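Local coordinates for plasmid pRiA4b Orf3-like domain-containing protein (Methanosarcina mazei, PDB 2I1S), which is of unknown function but belongs to the family of proteins resembling ORF-3 of plasmid pRiA4b, at residues T4-K16 against Q112-K124. Sequence-based numbering, arbitrary orientation. Where two conformers were deposited one is given.
Sequences TFEKVYHLKLSIK and QVKVRLEKILPRK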
ATOM      1  N   THR A   4      14.833  20.296  -4.771  1.00 57.44           N
ATOM      2  CA  THR A   4      13.496  20.783  -4.255  1.00 57.69           C
ATOM      3  C   THR A   4      12.957  19.993  -3.036  1.00 57.22           C
ATOM      4  O   THR A   4      11.903  20.357  -2.457  1.00 57.00           O
ATOM      5  CB  THR A   4      12.423  20.812  -5.354  1.00 57.56           C
ATOM      6  OG1 THR A   4      11.843  19.505  -5.511  1.00 58.60           O
ATOM      7  CG2 THR A   4      13.050  21.242  -6.665  1.00 58.59           C
ATOM      8  N   PHE A   5      13.696  18.936  -2.658  1.00 55.95           N
ATOM      9  CA  PHE A   5      13.574  18.294  -1.327  1.00 54.52           C
ATOM     10  C   PHE A   5      14.965  17.813  -0.896  1.00 54.89           C
ATOM     11  O   PHE A   5      15.831  17.530  -1.750  1.00 54.91           O
ATOM     12  CB  PHE A   5      12.554  17.119  -1.336  1.00 53.42           C
ATOM     13  CG  PHE A   5      12.927  15.969  -2.281  1.00 51.15           C
ATOM     14  CD1 PHE A   5      12.657  16.056  -3.656  1.00 50.57           C
ATOM     15  CD2 PHE A   5      13.516  14.806  -1.793  1.00 48.84           C
ATOM     16  CE1 PHE A   5      13.000  15.027  -4.524  1.00 49.59           C
ATOM     17  CE2 PHE A   5      13.861  13.767  -2.650  1.00 48.88           C
ATOM     18  CZ  PHE A   5      13.598  13.875  -4.023  1.00 49.77           C
ATOM     19  N   GLU A   6      15.167  17.701   0.418  1.00 55.30           N
ATOM     20  CA  GLU A   6      16.445  17.223   0.970  1.00 55.93           C
ATOM     21  C   GLU A   6      16.338  15.776   1.452  1.00 55.79           C
ATOM     22  O   GLU A   6      17.151  14.926   1.043  1.00 56.36           O
ATOM     23  CB  GLU A   6      16.915  18.101   2.144  1.00 56.56           C
ATOM     24  CG  GLU A   6      16.583  19.600   2.039  1.00 59.13           C
ATOM     25  CD  GLU A   6      17.655  20.416   1.279  1.00 63.96           C
ATOM     26  OE1 GLU A   6      17.796  21.643   1.598  1.00 65.80           O
ATOM     27  OE2 GLU A   6      18.358  19.848   0.381  1.00 63.84           O
ATOM     28  N   LYS A   7      15.348  15.502   2.321  1.00 54.53           N
ATOM     29  CA  LYS A   7      15.228  14.180   2.984  1.00 54.26           C
ATOM     30  C   LYS A   7      14.257  13.211   2.288  1.00 52.93           C
ATOM     31  O   LYS A   7      13.345  13.636   1.541  1.00 53.37           O
ATOM     32  CB  LYS A   7      14.830  14.345   4.464  1.00 54.01           C
ATOM     33  CG  LYS A   7      15.318  15.678   5.091  1.00 55.74           C
ATOM     34  CD  LYS A   7      15.450  15.624   6.610  1.00 57.00           C
ATOM     35  CE  LYS A   7      16.852  15.138   7.054  1.00 60.62           C
ATOM     36  NZ  LYS A   7      17.960  16.011   6.536  1.00 59.59           N
ATOM     37  N   VAL A   8      14.472  11.913   2.512  1.00 51.08           N
ATOM     38  CA  VAL A   8      13.508  10.896   2.095  1.00 49.39           C
ATOM     39  C   VAL A   8      12.937  10.060   3.269  1.00 48.76           C
ATOM     40  O   VAL A   8      13.637   9.718   4.223  1.00 49.03           O
ATOM     41  CB  VAL A   8      14.018  10.026   0.910  1.00 49.08           C
ATOM     42  CG1 VAL A   8      14.317  10.910  -0.267  1.00 48.86           C
ATOM     43  CG2 VAL A   8      15.232   9.261   1.270  1.00 48.27           C
ATOM     44  N   TYR A   9      11.645   9.765   3.190  1.00 47.57           N
ATOM     45  CA  TYR A   9      10.961   8.933   4.175  1.00 46.20           C
ATOM     46  C   TYR A   9      11.054   7.457   3.750  1.00 45.39           C
ATOM     47  O   TYR A   9      10.584   7.099   2.663  1.00 45.14           O
ATOM     48  CB  TYR A   9       9.500   9.392   4.279  1.00 46.02           C
ATOM     49  CG  TYR A   9       9.288  10.781   4.906  1.00 46.31           C
ATOM     50  CD1 TYR A   9      10.382  11.604   5.241  1.00 46.69           C
ATOM     51  CD2 TYR A   9       7.988  11.256   5.176  1.00 45.40           C
ATOM     52  CE1 TYR A   9      10.200  12.860   5.832  1.00 46.02           C
ATOM     53  CE2 TYR A   9       7.783  12.503   5.764  1.00 47.18           C
ATOM     54  CZ  TYR A   9       8.903  13.311   6.094  1.00 47.73           C
ATOM     55  OH  TYR A   9       8.719  14.576   6.675  1.00 48.28           O
ATOM     56  N   HIS A  10      11.678   6.621   4.598  1.00 44.30           N
ATOM     57  CA  HIS A  10      11.691   5.160   4.438  1.00 43.17           C
ATOM     58  C   HIS A  10      10.443   4.557   5.106  1.00 42.61           C
ATOM     59  O   HIS A  10      10.328   4.536   6.360  1.00 42.57           O
ATOM     60  CB  HIS A  10      12.965   4.537   5.025  1.00 43.34           C
ATOM     61  CG  HIS A  10      14.230   5.150   4.499  1.00 46.07           C
ATOM     62  ND1 HIS A  10      15.301   4.395   4.063  1.00 49.93           N
ATOM     63  CD2 HIS A  10      14.599   6.445   4.330  1.00 47.54           C
ATOM     64  CE1 HIS A  10      16.273   5.196   3.652  1.00 48.66           C
ATOM     65  NE2 HIS A  10      15.868   6.446   3.798  1.00 50.72           N
ATOM     66  N   LEU A  11       9.517   4.077   4.258  1.00 40.50           N
ATOM     67  CA  LEU A  11       8.190   3.641   4.688  1.00 38.30           C
ATOM     68  C   LEU A  11       8.078   2.143   4.578  1.00 36.71           C
ATOM     69  O   LEU A  11       8.534   1.582   3.587  1.00 37.07           O
ATOM     70  CB  LEU A  11       7.112   4.284   3.789  1.00 37.85           C
ATOM     71  CG  LEU A  11       7.035   5.816   3.802  1.00 39.21           C
ATOM     72  CD1 LEU A  11       5.956   6.299   2.816  1.00 35.16           C
ATOM     73  CD2 LEU A  11       6.807   6.429   5.233  1.00 33.28           C
ATOM     74  N   LYS A  12       7.487   1.475   5.564  1.00 34.66           N
ATOM     75  CA  LYS A  12       7.017   0.112   5.304  1.00 33.01           C
ATOM     76  C   LYS A  12       5.528   0.142   5.053  1.00 32.90           C
ATOM     77  O   LYS A  12       4.797   0.898   5.695  1.00 32.37           O
ATOM     78  CB  LYS A  12       7.335  -0.836   6.440  1.00 32.86           C
ATOM     79  CG  LYS A  12       7.139  -2.298   6.087  1.00 30.60           C
ATOM     80  CD  LYS A  12       7.422  -3.154   7.292  1.00 29.21           C
ATOM     81  CE  LYS A  12       6.994  -4.583   6.984  1.00 30.87           C
ATOM     82  NZ  LYS A  12       7.018  -5.496   8.154  1.00 26.57           N
ATOM     83  N   LEU A  13       5.100  -0.645   4.071  1.00 32.87           N
ATOM     84  CA  LEU A  13       3.685  -0.801   3.700  1.00 32.29           C
ATOM     85  C   LEU A  13       3.309  -2.254   3.844  1.00 32.70           C
ATOM     86  O   LEU A  13       3.935  -3.113   3.201  1.00 33.04           O
ATOM     87  CB  LEU A  13       3.445  -0.404   2.256  1.00 31.82           C
ATOM     88  CG  LEU A  13       4.101   0.884   1.742  1.00 32.80           C
ATOM     89  CD1 LEU A  13       3.716   1.110   0.295  1.00 29.14           C
ATOM     90  CD2 LEU A  13       3.755   2.089   2.596  1.00 33.25           C
ATOM     91  N   SER A  14       2.320  -2.548   4.692  0.50 32.55           N
ATOM     92  CA  SER A  14       1.886  -3.928   4.880  0.50 32.91           C
ATOM     93  C   SER A  14       0.390  -4.085   4.694  0.50 33.32           C
ATOM     94  O   SER A  14      -0.405  -3.323   5.240  0.50 33.30           O
ATOM     95  CB  SER A  14       2.349  -4.509   6.240  0.50 32.94           C
ATOM     96  OG  SER A  14       1.460  -4.232   7.318  0.50 33.33           O
ATOM     97  N   ILE A  15       0.011  -5.079   3.904  1.00 33.62           N
ATOM     98  CA  ILE A  15      -1.386  -5.453   3.797  1.00 34.39           C
ATOM     99  C   ILE A  15      -1.786  -6.096   5.139  1.00 35.00           C
ATOM    100  O   ILE A  15      -1.184  -7.104   5.576  1.00 34.79           O
ATOM    101  CB  ILE A  15      -1.648  -6.424   2.602  1.00 34.19           C
ATOM    102  CG1 ILE A  15      -1.466  -5.715   1.292  1.00 34.30           C
ATOM    103  CG2 ILE A  15      -3.096  -6.944   2.630  1.00 34.61           C
ATOM    104  CD1 ILE A  15      -1.583  -6.634   0.121  1.00 35.81           C
ATOM    105  N   LYS A  16      -2.780  -5.503   5.794  1.00 35.82           N
ATOM    106  CA  LYS A  16      -3.376  -6.103   7.007  1.00 36.77           C
ATOM    107  C   LYS A  16      -4.241  -7.333   6.772  1.00 36.28           C
ATOM    108  O   LYS A  16      -4.970  -7.416   5.792  1.00 34.60           O
ATOM    109  CB  LYS A  16      -4.301  -5.108   7.669  1.00 37.98           C
ATOM    110  CG  LYS A  16      -3.597  -3.982   8.368  1.00 41.45           C
ATOM    111  CD  LYS A  16      -4.647  -3.116   9.006  1.00 46.28           C
ATOM    112  CE  LYS A  16      -5.518  -3.953   9.927  1.00 49.38           C
ATOM    113  NZ  LYS A  16      -6.012  -3.078  11.038  1.00 54.56           N
ATOM    114  N   GLN A 112      -6.655  -2.864   3.384  1.00 37.76           N
ATOM    115  CA  GLN A 112      -6.006  -1.922   4.299  1.00 36.56           C
ATOM    116  C   GLN A 112      -4.530  -2.109   4.294  1.00 36.66           C
ATOM    117  O   GLN A 112      -4.020  -3.219   4.493  1.00 38.75           O
ATOM    118  CB  GLN A 112      -6.554  -2.082   5.703  1.00 36.93           C
ATOM    119  CG  GLN A 112      -8.030  -1.653   5.826  1.00 37.76           C
ATOM    120  CD  GLN A 112      -8.588  -1.950   7.179  1.00 41.78           C
ATOM    121  OE1 GLN A 112      -8.392  -3.029   7.715  1.00 45.17           O
ATOM    122  NE2 GLN A 112      -9.289  -0.993   7.748  1.00 44.90           N
ATOM    123  N   VAL A 113      -3.832  -1.015   4.065  1.00 35.45           N
ATOM    124  CA  VAL A 113      -2.394  -1.024   4.080  1.00 33.81           C
ATOM    125  C   VAL A 113      -1.926  -0.205   5.285  1.00 34.20           C
ATOM    126  O   VAL A 113      -2.344   0.936   5.429  1.00 33.44           O
ATOM    127  CB  VAL A 113      -1.829  -0.432   2.787  1.00 33.57           C
ATOM    128  CG1 VAL A 113      -0.267  -0.405   2.846  1.00 32.51           C
ATOM    129  CG2 VAL A 113      -2.372  -1.189   1.557  1.00 29.84           C
ATOM    130  N   LYS A 114      -1.106  -0.805   6.156  1.00 34.07           N
ATOM    131  CA  LYS A 114      -0.438  -0.070   7.241  1.00 35.11           C
ATOM    132  C   LYS A 114       0.753   0.649   6.663  1.00 34.32           C
ATOM    133  O   LYS A 114       1.550   0.077   5.892  1.00 34.11           O
ATOM    134  CB  LYS A 114       0.059  -0.991   8.351  1.00 34.94           C
ATOM    135  CG  LYS A 114      -0.961  -1.600   9.261  1.00 36.30           C
ATOM    136  CD  LYS A 114      -0.210  -2.572  10.236  1.00 39.01           C
ATOM    137  CE  LYS A 114      -0.902  -2.758  11.622  1.00 44.61           C
ATOM    138  NZ  LYS A 114      -1.846  -3.921  11.625  1.00 47.62           N
ATOM    139  N   VAL A 115       0.880   1.914   7.003  1.00 34.44           N
ATOM    140  CA  VAL A 115       2.022   2.704   6.502  1.00 35.24           C
ATOM    141  C   VAL A 115       2.799   3.112   7.747  1.00 35.47           C
ATOM    142  O   VAL A 115       2.258   3.743   8.658  1.00 36.59           O
ATOM    143  CB  VAL A 115       1.588   3.952   5.662  1.00 35.16           C
ATOM    144  CG1 VAL A 115       2.804   4.671   5.112  1.00 35.73           C
ATOM    145  CG2 VAL A 115       0.603   3.566   4.530  1.00 33.51           C
ATOM    146  N   ARG A 116       4.042   2.680   7.821  1.00 35.76           N
ATOM    147  CA  ARG A 116       4.878   2.990   8.956  1.00 36.06           C
ATOM    148  C   ARG A 116       6.156   3.676   8.467  1.00 35.44           C
ATOM    149  O   ARG A 116       6.864   3.136   7.638  1.00 35.29           O
ATOM    150  CB  ARG A 116       5.170   1.703   9.738  1.00 36.54           C
ATOM    151  CG  ARG A 116       6.370   1.788  10.667  1.00 38.79           C
ATOM    152  CD  ARG A 116       5.968   2.201  12.080  1.00 41.29           C
ATOM    153  NE  ARG A 116       5.104   1.200  12.712  1.00 42.78           N
ATOM    154  CZ  ARG A 116       5.490   0.363  13.680  1.00 45.34           C
ATOM    155  NH1 ARG A 116       6.741   0.385  14.160  1.00 43.22           N
ATOM    156  NH2 ARG A 116       4.607  -0.498  14.173  1.00 45.72           N
ATOM    157  N   LEU A 117       6.395   4.891   8.951  1.00 35.79           N
ATOM    158  CA  LEU A 117       7.708   5.557   8.839  1.00 36.52           C
ATOM    159  C   LEU A 117       8.779   4.866   9.698  1.00 37.03           C
ATOM    160  O   LEU A 117       8.649   4.790  10.919  1.00 36.89           O
ATOM    161  CB  LEU A 117       7.593   7.034   9.251  1.00 36.34           C
ATOM    162  CG  LEU A 117       8.800   7.964   9.091  1.00 35.79           C
ATOM    163  CD1 LEU A 117       9.148   8.244   7.615  1.00 32.18           C
ATOM    164  CD2 LEU A 117       8.547   9.259   9.856  1.00 35.48           C
ATOM    165  N   GLU A 118       9.833   4.352   9.063  1.00 38.17           N
ATOM    166  CA  GLU A 118      10.934   3.765   9.828  1.00 39.15           C
ATOM    167  C   GLU A 118      12.113   4.716   9.984  1.00 40.07           C
ATOM    168  O   GLU A 118      12.721   4.764  11.051  1.00 39.54           O
ATOM    169  CB  GLU A 118      11.398   2.442   9.221  1.00 39.03           C
ATOM    170  CG  GLU A 118      10.410   1.290   9.428  1.00 39.89           C
ATOM    171  CD  GLU A 118      10.807   0.009   8.693  1.00 39.47           C
ATOM    172  OE1 GLU A 118      11.460   0.097   7.617  1.00 40.69           O
ATOM    173  OE2 GLU A 118      10.457  -1.088   9.191  1.00 39.10           O
ATOM    174  N   LYS A 119      12.442   5.454   8.916  1.00 40.77           N
ATOM    175  CA  LYS A 119      13.622   6.345   8.906  1.00 41.97           C
ATOM    176  C   LYS A 119      13.377   7.550   8.015  1.00 42.17           C
ATOM    177  O   LYS A 119      12.758   7.432   6.950  1.00 42.39           O
ATOM    178  CB  LYS A 119      14.852   5.624   8.349  1.00 42.06           C
ATOM    179  CG  LYS A 119      15.350   4.420   9.125  1.00 44.39           C
ATOM    180  CD  LYS A 119      15.723   3.261   8.176  1.00 48.17           C
ATOM    181  CE  LYS A 119      16.942   3.600   7.315  1.00 50.76           C
ATOM    182  NZ  LYS A 119      18.013   2.543   7.383  1.00 53.23           N
ATOM    183  N   ILE A 120      13.857   8.700   8.468  1.00 42.44           N
ATOM    184  CA  ILE A 120      13.949   9.915   7.666  1.00 42.65           C
ATOM    185  C   ILE A 120      15.444  10.118   7.396  1.00 43.18           C
ATOM    186  O   ILE A 120      16.219  10.252   8.341  1.00 43.53           O
ATOM    187  CB  ILE A 120      13.393  11.152   8.437  1.00 42.80           C
ATOM    188  CG1 ILE A 120      11.885  11.007   8.724  1.00 42.61           C
ATOM    189  CG2 ILE A 120      13.685  12.453   7.669  1.00 42.57           C
ATOM    190  CD1 ILE A 120      11.246  12.250   9.359  1.00 42.08           C
ATOM    191  N   LEU A 121      15.864  10.127   6.129  1.00 43.50           N
ATOM    192  CA  LEU A 121      17.290  10.267   5.801  1.00 43.43           C
ATOM    193  C   LEU A 121      17.556  11.231   4.632  1.00 43.81           C
ATOM    194  O   LEU A 121      16.656  11.440   3.818  1.00 43.03           O
ATOM    195  CB  LEU A 121      17.900   8.884   5.547  1.00 43.91           C
ATOM    196  CG  LEU A 121      18.107   8.025   6.809  1.00 43.79           C
ATOM    197  CD1 LEU A 121      18.641   6.654   6.426  1.00 44.06           C
ATOM    198  CD2 LEU A 121      18.986   8.692   7.888  1.00 43.56           C
ATOM    199  N   PRO A 122      18.775  11.854   4.562  1.00 44.05           N
ATOM    200  CA  PRO A 122      19.060  12.701   3.394  1.00 44.36           C
ATOM    201  C   PRO A 122      18.958  11.877   2.116  1.00 44.49           C
ATOM    202  O   PRO A 122      19.309  10.699   2.123  1.00 44.67           O
ATOM    203  CB  PRO A 122      20.514  13.184   3.622  1.00 44.52           C
ATOM    204  CG  PRO A 122      20.751  13.052   5.067  1.00 44.55           C
ATOM    205  CD  PRO A 122      19.908  11.847   5.508  1.00 44.42           C
ATOM    206  N   ARG A 123      18.448  12.479   1.043  1.00 44.62           N
ATOM    207  CA  ARG A 123      18.335  11.779  -0.233  1.00 44.57           C
ATOM    208  C   ARG A 123      19.712  11.474  -0.829  1.00 45.29           C
ATOM    209  O   ARG A 123      20.694  12.179  -0.571  1.00 45.60           O
ATOM    210  CB  ARG A 123      17.491  12.570  -1.213  1.00 43.99           C
ATOM    211  CG  ARG A 123      18.146  13.814  -1.792  1.00 43.94           C
ATOM    212  CD  ARG A 123      17.734  13.938  -3.252  1.00 41.91           C
ATOM    213  NE  ARG A 123      17.085  15.212  -3.517  1.00 39.58           N
ATOM    214  CZ  ARG A 123      16.557  15.551  -4.685  1.00 39.06           C
ATOM    215  NH1 ARG A 123      15.986  16.751  -4.826  1.00 38.69           N
ATOM    216  NH2 ARG A 123      16.601  14.700  -5.708  1.00 36.37           N
ATOM    217  N   LYS A 124      19.783  10.419  -1.623  1.00 45.83           N
ATOM    218  CA  LYS A 124      21.061   9.967  -2.145  1.00 46.70           C
ATOM    219  C   LYS A 124      21.274  10.595  -3.515  1.00 46.34           C
ATOM    220  O   LYS A 124      20.337  10.682  -4.313  1.00 46.19           O
ATOM    221  CB  LYS A 124      21.100   8.431  -2.209  1.00 46.47           C
ATOM    222  CG  LYS A 124      22.492   7.849  -2.295  1.00 48.19           C
ATOM    223  CD  LYS A 124      22.483   6.360  -2.605  1.00 48.29           C
ATOM    224  CE  LYS A 124      23.928   5.850  -2.745  1.00 53.04           C
ATOM    225  NZ  LYS A 124      23.971   4.447  -3.269  1.00 54.15           N
TER
HETATM  226  O   HOH W   1      -6.518  -5.638   3.899  1.00 37.84           O
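Phe5 and Arg123 meet because both turn CG in between their own backbone N and carbonyl carbon (chi1 62° and 73°), and Arg123 then bends at chi2 and chi3 until its guanidinium lies flat on the Phe5 ring. The planes are almost parallel, with Arg123 CZ 3.7 Å from the ring centroid, a stacked cation-pi pair. The same guanidinium reaches side-on to the Phe5 carbonyl: NE and NH1 both donate to Phe5 O, NH1 on a lone pair and NE tilted from the carbonyl plane, so the group is held against rotation. Replacing Arg123 with an alanine would probably leave one ring face of Phe5 without its cation and Phe5 O without both side-chain donors. In the backbone, Arg123 N donates to Glu6 O at 2.8 Å, next to the Val8-Leu121 pair.

From here strands 7-15 and 111-122 run antiparallel as neighbours inside the mixed sheet, strand 22-29 flanking the first and 100-105 the second. A classic beta bulge interrupts their register: Glu118 and Lys119 both face His10, whose O takes a bond from Glu118 N at 2.8 Å and a weak one from Lys119 N at 3.4 Å. Lys119 CE sits over a face of the His10 imidazole in a CH-pi contact, while Leu121 CB comes to 3.6 Å from His10 NE2, a buried nitrogen with no polar partner in the model.

Tyr9, Leu11, Leu13, Val113, Val115, Leu117 and Ile120 lie on the sheet face opposite His10, Lys119 and Leu121. Leu117 CD1 presses on Tyr9 CB at 3.5 Å, and the Ile120 side chain runs beside that of Tyr9, pointing the same way, its CD1 near Tyr9 CE1. Further on, Leu13 CD2 meets Val115 CG1 at 3.7 Å, and Ile41 of helix 34-44 covers both residues.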